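Local atomic coordinates of MmoQ Response regulator (Methylococcus capsulatus, PDB entry 3LJX), a protein that probably makes cyclic di-GMP from two GTP molecules through a GGDEF domain that lies outside the helical, HDOD-containing fragment described here. Residues L15-S19 / R20-A24; D76-G79 / L80-R84; L223-A226 / Q227-D231; D182-T185 / R186-T190. All blocks are in the same frame, centred on the assembly; numbering follows the deposited sequence.

Contact 1 (L15-S19 / R20-A24); sequences LPTAS and RTAAA
Chi1 of -64° at Thr17 and -61° at Thr21 sets each OG1 beside its backbone N and so leaves the methyl CG2 anti to it, and the two methyls come to rest 4.1 Å apart, Thr17 CG2 to Thr21 CG2. They meet at a helix N-terminus, where the loop 15-19 runs into helix 19-29, the first helix of the HDOD region. The N-cap position is held by Ala18, which has no polar side chain to cap the opening turn. The Thr17 methyl also spans to the next residue along, Thr17 CG2 lying 3.8 Å from Ala22 N. The same torsion puts Thr17 OG1 on the other branch, where it hydrogen-bonds to Asp46 OD2, just ahead of helix 47-58; the two branches thus serve two parts of the fold. Thr21 OG1 lies 3.8 Å from Ala18 CB. At the helix start, Ser19 N is hydrogen-bonded to the carboxylate oxygen Glu98 OE1, which comes from a loop far along the chain; its negative charge would suit the positive end of the helix. Leu15 and Pro16 lie against helix 144-152, and Ala18 against Trp110. The first helical bonds follow at once: Ala23 N donates to Ser19 O at 2.9 Å, and Ala22 N donates to Ala18 O at 2.7 Å, nearly straight at 170°.

Contact 2 (D76-G79 / L80-R84); sequences DLVG and LPAVR
Val78 and Gly79 meet Ala82 and Val83 round a sharp turn between two helices: helix 71-78 ends at Val78, Gly79 swings the chain, and helix 80-88 starts directly after it, on the surface of the HDOD region. The backbone at Gly79 is one that calls for glycine. Its phi is positive (107°), and a CB at these backbone angles would be jammed against the carbonyl oxygen of Val78, as well as sitting tight on Leu80 N. Gly79 is also the N-cap of the second helix, with its carbonyl receiving a weak hydrogen bond of 3.3 Å from Val83 N to Gly79 O. Pro81 fits in the first turn, where its lack of an N-H costs no helical bond. One water stitches the turn together, donating to Val78 O at 2.8 Å and accepting from Ala82 N at 3.0 Å, so the last carbonyl of one helix and an early amide of the next share a partner. The valines make the closer of two apolar contacts. Val78 holds CG2 between its backbone N and carbonyl carbon (chi1 -60°), and this methyl meets Val83 CG2 at 3.9 Å, the side chains crossing at about a right angle; Ala82 CB is a looser neighbour of Val78 CG2 at 4.3 Å. Val78 packs on to Phe56 and Val83 to Ile53, both of helix 47-58; Val83 also touches Ile43, and Leu80 reaches Leu39, both of helix 36-43.

Contact 3 (L223-A226 / Q227-D231); sequences LALA and QHIAD
Leu225 and Ile229, one turn apart on helix 214-233, form the tightly packed side of this contact. Leu225 CG lies 3.7 Å from Ile229 CD1, the two side chains crossing at a slant, and Ile229 CB comes within 3.1 Å of Leu225 O. Helix 245-254 and the chain beyond it cover this side: Leu225 meets Leu247, Ala251 and Leu256, while Ile229 meets Leu261. Leu223 and Ala226 are buried too, both against Leu120 of helix 106-125. Gln227, His228 and Asp231 are partly exposed, on the looser side, and their main bonds are polar, though His228 also leans on Leu247. His228 CG is anti to the carbonyl carbon (chi1 -73°), which folds the ring back along the helix so that its edge faces the previous turn. There His228 ND1 donates to Ala224 O at 2.7 Å, with the oxygen close to the ring plane but ND1 standing 37° out of the carbonyl plane. His228 N donates to the same Ala224 O at 2.9 Å, so one residue grips this carbonyl twice. A phenylalanine in place of His228 would probably leave Ala224 O with the backbone bond alone and a ring freer to turn. Alongside, Gln227 NE2 donates to Asp231 OD2 at 3.0 Å, meeting the carboxylate from above its plane, while Gln227 OE1 accepts from Arg116. With its nitrogen facing an acid and its oxygen an arginine, the Gln227 amide is probably fixed in its flip; it bridges Arg116 and Asp231 and would probably help to balance their opposite charges.

Contact 4 (D182-T185 / R186-T190); sequences DELT and RMLLT
Arg186 folds back over the preceding turn of its helix and lays its guanidinium on Glu183: Glu183 CA sits 3.6 Å above the plane, offset toward the rim. With CG anti to the carbonyl carbon (chi1 -53°) and the chain bent at chi3, the arginine also brings CG to 3.2 Å from Asp182 O. Neither acid pairs directly with it, since Arg186 NH1 stays 5.7 Å from Asp182 OD2 and Arg186 NH2 stays 5.9 Å from Glu183 OE1; the opposite charges would still attract at that range. An alanine replacing Arg186 would probably uncover the Asp182-Glu183 backbone and leave both acids without the positive charge nearby. Helix 181-191 is amphipathic, and its buried side is largely apolar: Leu184 CD2 touches Leu188 CD1 at 3.6 Å, and Thr185 CG2 lies alongside Leu189 CD1 at 3.8 Å. The exception there is the Thr185 hydroxyl, whose OG1 is hydrogen-bonded to His181 O and Gly145 N. Beyond these pairs, Leu184 and Leu188 press on Ala148 of helix 144-152, while Leu189 meets Leu138 and Leu141. Glu183 OE1 is hydrogen-bonded to Thr179 OG1. Ile199 and Gln203 of helix 196-204 border the arginine, whose own carbonyl, Arg186 O, receives Thr190 OG1 at 2.8 Å and Thr190 N from the opposite face.

From the N terminus the contacts come in the order 1, 2, 4, 3. Each joins neighbouring segments without a gap, so none closes a long loop and none nest or cross. Contact 1 starts a helix, contact 2 turns from one helix into the next, and contacts 4 and 3 each lie within a single helix. Shared helices relate them: helix 47-58 packs against both contacts 1 and 2, helix 144-152 against both 1 and 4, where Ala148 meets Leu15 as well as Leu184, and helix 106-125 against both 1 and 3. Contacts 2 and 3 lie on opposite sides of the chain's centre, their own centres about 32 Å apart.

Contact 1 (L15-S19 / R20-A24)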
loop_
_atom_site.group_PDB
_atom_site.type_symbol
_atom_site.label_atom_id
_atom_site.label_comp_id
_atom_site.label_asym_id
_atom_site.label_seq_id
_atom_site.Cartn_x
_atom_site.Cartn_y
_atom_site.Cartn_z
ATOM N N LEU A 15 0.400 -11.140 7.193
ATOM C CA LEU A 15 1.041 -10.706 5.947
ATOM C C LEU A 15 2.572 -10.685 6.120
ATOM O O LEU A 15 3.086 -10.177 7.121
ATOM C CB LEU A 15 0.513 -9.340 5.497
ATOM C CG LEU A 15 -1.010 -9.200 5.285
ATOM C CD1 LEU A 15 -1.384 -7.737 5.069
ATOM C CD2 LEU A 15 -1.519 -10.053 4.117
ATOM N N PRO A 16 3.306 -11.246 5.147
ATOM C CA PRO A 16 4.759 -11.331 5.307
ATOM C C PRO A 16 5.464 -9.999 5.086
ATOM O O PRO A 16 4.892 -9.039 4.539
ATOM C CB PRO A 16 5.163 -12.320 4.213
ATOM C CG PRO A 16 4.127 -12.089 3.139
ATOM C CD PRO A 16 2.853 -11.836 3.871
ATOM N N THR A 17 6.713 -9.959 5.535
ATOM C CA THR A 17 7.629 -8.858 5.281
ATOM C C THR A 17 8.862 -9.458 4.602
ATOM O O THR A 17 9.192 -10.618 4.853
ATOM C CB THR A 17 8.045 -8.216 6.600
ATOM O OG1 THR A 17 6.900 -7.627 7.225
ATOM C CG2 THR A 17 9.127 -7.147 6.378
ATOM N N ALA A 18 9.538 -8.696 3.741
ATOM C CA ALA A 18 10.777 -9.179 3.115
ATOM C C ALA A 18 11.853 -9.503 4.164
ATOM O O ALA A 18 12.016 -8.778 5.149
ATOM C CB ALA A 18 11.312 -8.165 2.087
ATOM N N SER A 19 12.580 -10.596 3.950
ATOM C CA SER A 19 13.634 -11.016 4.881
ATOM C C SER A 19 14.637 -9.912 5.174
ATOM O O SER A 19 14.937 -9.640 6.333
ATOM C CB SER A 19 14.367 -12.250 4.353
ATOM O OG SER A 19 13.523 -13.382 4.425
ATOM N N ARG A 20 15.145 -9.272 4.126
ATOM C CA ARG A 20 16.143 -8.216 4.288
ATOM C C ARG A 20 15.584 -7.008 5.046
ATOM O O ARG A 20 16.247 -6.423 5.901
ATOM C CB ARG A 20 16.671 -7.766 2.923
ATOM C CG ARG A 20 17.681 -6.627 3.008
ATOM C CD ARG A 20 18.017 -6.064 1.631
ATOM N NE ARG A 20 16.848 -5.474 0.979
ATOM C CZ ARG A 20 16.874 -4.882 -0.213
ATOM N NH1 ARG A 20 18.012 -4.797 -0.892
ATOM N NH2 ARG A 20 15.761 -4.372 -0.727
ATOM N N THR A 21 14.361 -6.626 4.708
ATOM C CA THR A 21 13.691 -5.514 5.366
ATOM C C THR A 21 13.388 -5.842 6.843
ATOM O O THR A 21 13.622 -5.021 7.739
ATOM C CB THR A 21 12.394 -5.173 4.613
ATOM O OG1 THR A 21 12.722 -4.793 3.269
ATOM C CG2 THR A 21 11.654 -4.044 5.299
ATOM N N ALA A 22 12.880 -7.044 7.096
ATOM C CA ALA A 22 12.637 -7.463 8.468
ATOM C C ALA A 22 13.945 -7.414 9.259
ATOM O O ALA A 22 13.997 -6.827 10.343
ATOM C CB ALA A 22 12.012 -8.860 8.519
ATOM N N ALA A 23 15.008 -8.005 8.713
ATOM C CA ALA A 23 16.300 -8.009 9.411
ATOM C C ALA A 23 16.687 -6.601 9.826
ATOM O O ALA A 23 17.083 -6.369 10.970
ATOM C CB ALA A 23 17.393 -8.621 8.547
ATOM N N ALA A 24 16.559 -5.657 8.898
ATOM C CA ALA A 24 16.930 -4.272 9.176
ATOM C C ALA A 24 15.988 -3.590 10.176
ATOM O O ALA A 24 16.415 -2.747 10.970
ATOM C CB ALA A 24 17.012 -3.473 7.892
#

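Contact 2 (D76-G79 / L80-R84)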
loop_
_atom_site.group_PDB
_atom_site.type_symbol
_atom_site.label_atom_id
_atom_site.label_comp_id
_atom_site.label_asym_id
_atom_site.label_seq_id
_atom_site.Cartn_x
_atom_site.Cartn_y
_atom_site.Cartn_z
ATOM N N ASP A 76 3.534 9.129 17.294
ATOM C CA ASP A 76 3.112 10.291 18.087
ATOM C C ASP A 76 1.852 9.972 18.879
ATOM O O ASP A 76 1.683 10.436 19.996
ATOM C CB ASP A 76 2.826 11.510 17.198
ATOM C CG ASP A 76 4.040 11.960 16.399
ATOM O OD1 ASP A 76 5.169 11.525 16.724
ATOM O OD2 ASP A 76 3.859 12.750 15.438
ATOM N N LEU A 77 0.958 9.185 18.289
ATOM C CA LEU A 77 -0.327 8.918 18.918
ATOM C C LEU A 77 -0.250 7.870 20.036
ATOM O O LEU A 77 -0.673 8.142 21.157
ATOM C CB LEU A 77 -1.363 8.504 17.871
ATOM C CG LEU A 77 -2.745 8.164 18.425
ATOM C CD1 LEU A 77 -3.396 9.425 18.990
ATOM C CD2 LEU A 77 -3.614 7.548 17.340
ATOM N N VAL A 78 0.287 6.684 19.738
ATOM C CA VAL A 78 0.288 5.585 20.710
ATOM C C VAL A 78 1.613 5.407 21.486
ATOM O O VAL A 78 1.658 4.709 22.496
ATOM C CB VAL A 78 -0.126 4.235 20.059
ATOM C CG1 VAL A 78 -1.524 4.334 19.482
ATOM C CG2 VAL A 78 0.866 3.818 18.993
ATOM N N GLY A 79 2.671 6.060 21.023
ATOM C CA GLY A 79 3.946 6.040 21.712
ATOM C C GLY A 79 4.934 5.169 20.965
ATOM O O GLY A 79 4.547 4.172 20.332
ATOM N N LEU A 80 6.208 5.549 21.023
ATOM C CA LEU A 80 7.283 4.749 20.425
ATOM C C LEU A 80 7.401 3.323 21.008
ATOM O O LEU A 80 7.652 2.369 20.267
ATOM C CB LEU A 80 8.633 5.481 20.534
ATOM C CG LEU A 80 9.891 4.682 20.140
ATOM C CD1 LEU A 80 9.795 4.089 18.738
ATOM C CD2 LEU A 80 11.119 5.550 20.230
ATOM N N PRO A 81 7.235 3.169 22.336
ATOM C CA PRO A 81 7.334 1.805 22.885
ATOM C C PRO A 81 6.321 0.829 22.262
ATOM O O PRO A 81 6.701 -0.300 21.902
ATOM C CB PRO A 81 7.055 2.002 24.381
ATOM C CG PRO A 81 7.505 3.431 24.661
ATOM C CD PRO A 81 7.159 4.199 23.395
ATOM N N ALA A 82 5.056 1.242 22.131
ATOM C CA ALA A 82 4.058 0.349 21.548
ATOM C C ALA A 82 4.408 0.011 20.097
ATOM O O ALA A 82 4.358 -1.149 19.698
ATOM C CB ALA A 82 2.657 0.948 21.644
ATOM N N VAL A 83 4.791 1.017 19.314
ATOM C CA VAL A 83 5.118 0.768 17.922
ATOM C C VAL A 83 6.342 -0.143 17.838
ATOM O O VAL A 83 6.419 -1.028 16.972
ATOM C CB VAL A 83 5.337 2.079 17.144
ATOM C CG1 VAL A 83 6.058 1.815 15.823
ATOM C CG2 VAL A 83 3.992 2.784 16.931
ATOM N N ARG A 84 7.286 0.057 18.756
ATOM C CA ARG A 84 8.483 -0.778 18.799
ATOM C C ARG A 84 8.131 -2.258 19.007
ATOM O O ARG A 84 8.715 -3.145 18.369
ATOM C CB ARG A 84 9.447 -0.297 19.880
ATOM C CG ARG A 84 10.787 -1.009 19.836
ATOM C CD ARG A 84 11.508 -0.924 21.166
ATOM N NE ARG A 84 12.613 0.020 21.127
ATOM C CZ ARG A 84 12.579 1.223 21.685
ATOM N NH1 ARG A 84 11.486 1.626 22.336
ATOM N NH2 ARG A 84 13.642 2.015 21.595
HETATM O O HOH W 1 3.788 3.423 23.740
#

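Contact 3 (L223-A226 / Q227-D231)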
loop_
_atom_site.group_PDB
_atom_site.type_symbol
_atom_site.label_atom_id
_atom_site.label_comp_id
_atom_site.label_asym_id
_atom_site.label_seq_id
_atom_site.Cartn_x
_atom_site.Cartn_y
_atom_site.Cartn_z
ATOM N N LEU A 223 -2.717 9.638 -7.978
ATOM C CA LEU A 223 -2.515 8.216 -7.723
ATOM C C LEU A 223 -2.232 7.490 -9.028
ATOM O O LEU A 223 -1.283 6.709 -9.115
ATOM C CB LEU A 223 -3.754 7.614 -7.065
ATOM C CG LEU A 223 -3.835 7.805 -5.553
ATOM C CD1 LEU A 223 -5.295 8.005 -5.083
ATOM C CD2 LEU A 223 -3.164 6.609 -4.870
ATOM N N ALA A 224 -3.053 7.767 -10.043
ATOM C CA ALA A 224 -2.908 7.123 -11.345
ATOM C C ALA A 224 -1.521 7.427 -11.902
ATOM O O ALA A 224 -0.861 6.551 -12.459
ATOM C CB ALA A 224 -4.018 7.593 -12.331
ATOM N N LEU A 225 -1.067 8.664 -11.724
ATOM C CA LEU A 225 0.253 9.033 -12.204
ATOM C C LEU A 225 1.372 8.298 -11.446
ATOM O O LEU A 225 2.351 7.862 -12.051
ATOM C CB LEU A 225 0.451 10.528 -12.107
ATOM C CG LEU A 225 1.469 11.046 -13.094
ATOM C CD1 LEU A 225 0.996 10.750 -14.517
ATOM C CD2 LEU A 225 1.634 12.530 -12.865
ATOM N N ALA A 226 1.230 8.155 -10.131
ATOM C CA ALA A 226 2.233 7.425 -9.359
ATOM C C ALA A 226 2.288 5.977 -9.834
ATOM O O ALA A 226 3.365 5.387 -9.941
ATOM C CB ALA A 226 1.921 7.470 -7.866
ATOM N N GLN A 227 1.119 5.408 -10.112
ATOM C CA GLN A 227 1.042 4.018 -10.538
ATOM C C GLN A 227 1.693 3.825 -11.910
ATOM O O GLN A 227 2.535 2.934 -12.090
ATOM C CB GLN A 227 -0.411 3.531 -10.567
ATOM C CG GLN A 227 -0.559 2.121 -11.112
ATOM C CD GLN A 227 0.053 1.062 -10.194
ATOM O OE1 GLN A 227 -0.104 1.113 -8.974
ATOM N NE2 GLN A 227 0.738 0.090 -10.783
ATOM N N HIS A 228 1.307 4.661 -12.874
ATOM C CA HIS A 228 1.793 4.500 -14.252
ATOM C C HIS A 228 3.273 4.817 -14.364
ATOM O O HIS A 228 4.008 4.131 -15.063
ATOM C CB HIS A 228 0.987 5.355 -15.242
ATOM C CG HIS A 228 -0.394 4.837 -15.500
ATOM N ND1 HIS A 228 -1.394 4.876 -14.551
ATOM C CD2 HIS A 228 -0.943 4.271 -16.600
ATOM C CE1 HIS A 228 -2.500 4.357 -15.055
ATOM N NE2 HIS A 228 -2.254 3.982 -16.298
ATOM N N ILE A 229 3.707 5.856 -13.667
ATOM C CA ILE A 229 5.122 6.200 -13.619
ATOM C C ILE A 229 5.944 5.059 -13.030
ATOM O O ILE A 229 7.036 4.774 -13.499
ATOM C CB ILE A 229 5.343 7.447 -12.766
ATOM C CG1 ILE A 229 5.319 8.694 -13.635
ATOM C CG2 ILE A 229 6.650 7.362 -11.990
ATOM C CD1 ILE A 229 5.031 9.954 -12.835
ATOM N N ALA A 230 5.417 4.419 -11.991
ATOM C CA ALA A 230 6.132 3.343 -11.321
ATOM C C ALA A 230 6.181 2.128 -12.253
ATOM O O ALA A 230 7.196 1.448 -12.363
ATOM C CB ALA A 230 5.468 2.996 -9.954
ATOM N N ASP A 231 5.084 1.873 -12.950
ATOM C CA ASP A 231 5.056 0.770 -13.889
ATOM C C ASP A 231 6.037 1.019 -15.018
ATOM O O ASP A 231 6.630 0.083 -15.552
ATOM C CB ASP A 231 3.646 0.566 -14.442
ATOM C CG ASP A 231 2.767 -0.249 -13.502
ATOM O OD1 ASP A 231 3.333 -0.948 -12.627
ATOM O OD2 ASP A 231 1.523 -0.203 -13.638
#

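Contact 4 (D182-T185 / R186-T190)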
loop_
_atom_site.group_PDB
_atom_site.type_symbol
_atom_site.label_atom_id
_atom_site.label_comp_id
_atom_site.label_asym_id
_atom_site.label_seq_id
_atom_site.Cartn_x
_atom_site.Cartn_y
_atom_site.Cartn_z
ATOM N N ASP A 182 -8.384 -5.836 -5.781
ATOM C CA ASP A 182 -8.711 -4.412 -5.622
ATOM C C ASP A 182 -9.818 -4.163 -4.588
ATOM O O ASP A 182 -9.709 -3.261 -3.753
ATOM C CB ASP A 182 -9.062 -3.763 -6.974
ATOM C CG ASP A 182 -7.853 -3.647 -7.885
ATOM O OD1 ASP A 182 -6.738 -3.434 -7.356
ATOM O OD2 ASP A 182 -8.009 -3.771 -9.120
ATOM N N GLU A 183 -10.879 -4.958 -4.632
ATOM C CA GLU A 183 -11.889 -4.873 -3.585
ATOM C C GLU A 183 -11.240 -5.186 -2.237
ATOM O O GLU A 183 -11.436 -4.477 -1.248
ATOM C CB GLU A 183 -13.027 -5.850 -3.846
ATOM C CG GLU A 183 -14.185 -5.687 -2.864
ATOM C CD GLU A 183 -15.019 -6.953 -2.715
ATOM O OE1 GLU A 183 -14.670 -7.984 -3.330
ATOM O OE2 GLU A 183 -16.025 -6.924 -1.976
ATOM N N LEU A 184 -10.442 -6.244 -2.201
ATOM C CA LEU A 184 -9.826 -6.653 -0.954
ATOM C C LEU A 184 -8.970 -5.495 -0.394
ATOM O O LEU A 184 -9.023 -5.187 0.796
ATOM C CB LEU A 184 -8.986 -7.910 -1.184
ATOM C CG LEU A 184 -8.935 -8.908 -0.037
ATOM C CD1 LEU A 184 -7.700 -9.814 -0.150
ATOM C CD2 LEU A 184 -8.977 -8.187 1.287
ATOM N N THR A 185 -8.199 -4.840 -1.257
ATOM C CA THR A 185 -7.411 -3.686 -0.833
ATOM C C THR A 185 -8.275 -2.638 -0.119
ATOM O O THR A 185 -7.971 -2.201 1.007
ATOM C CB THR A 185 -6.693 -3.046 -2.030
ATOM O OG1 THR A 185 -5.687 -3.949 -2.518
ATOM C CG2 THR A 185 -6.041 -1.731 -1.617
ATOM N N ARG A 186 -9.366 -2.253 -0.767
ATOM C CA ARG A 186 -10.261 -1.232 -0.209
ATOM C C ARG A 186 -10.835 -1.664 1.123
ATOM O O ARG A 186 -10.968 -0.850 2.041
ATOM C CB ARG A 186 -11.409 -0.907 -1.163
ATOM C CG ARG A 186 -10.953 -0.521 -2.576
ATOM C CD ARG A 186 -12.113 0.110 -3.389
ATOM N NE ARG A 186 -13.104 -0.871 -3.834
ATOM C CZ ARG A 186 -12.999 -1.582 -4.957
ATOM N NH1 ARG A 186 -11.940 -1.424 -5.749
ATOM N NH2 ARG A 186 -13.949 -2.449 -5.294
HETATM N N MSE A 187 -11.180 -2.942 1.238
HETATM C CA MSE A 187 -11.750 -3.436 2.487
HETATM C C MSE A 187 -10.696 -3.424 3.575
HETATM O O MSE A 187 -10.984 -3.055 4.702
HETATM C CB MSE A 187 -12.315 -4.843 2.334
HETATM C CG MSE A 187 -13.492 -4.936 1.365
HETATM SE SE MSE A 187 -13.997 -6.809 1.083
HETATM C CE MSE A 187 -14.387 -7.299 2.935
ATOM N N LEU A 188 -9.474 -3.821 3.226
ATOM C CA LEU A 188 -8.362 -3.794 4.175
ATOM C C LEU A 188 -8.125 -2.346 4.638
ATOM O O LEU A 188 -8.076 -2.061 5.848
ATOM C CB LEU A 188 -7.102 -4.377 3.520
ATOM C CG LEU A 188 -6.666 -5.799 3.912
ATOM C CD1 LEU A 188 -7.841 -6.681 4.299
ATOM C CD2 LEU A 188 -5.823 -6.466 2.836
ATOM N N LEU A 189 -8.003 -1.435 3.672
ATOM C CA LEU A 189 -7.702 -0.040 3.985
ATOM C C LEU A 189 -8.816 0.549 4.840
ATOM O O LEU A 189 -8.575 1.345 5.755
ATOM C CB LEU A 189 -7.514 0.792 2.705
ATOM C CG LEU A 189 -6.301 0.473 1.826
ATOM C CD1 LEU A 189 -6.280 1.365 0.581
ATOM C CD2 LEU A 189 -4.995 0.616 2.603
ATOM N N THR A 190 -10.044 0.152 4.543
ATOM C CA THR A 190 -11.165 0.600 5.344
ATOM C C THR A 190 -11.066 0.037 6.771
ATOM O O THR A 190 -11.240 0.778 7.742
ATOM C CB THR A 190 -12.477 0.196 4.700
ATOM O OG1 THR A 190 -12.629 0.924 3.480
ATOM C CG2 THR A 190 -13.651 0.497 5.630
#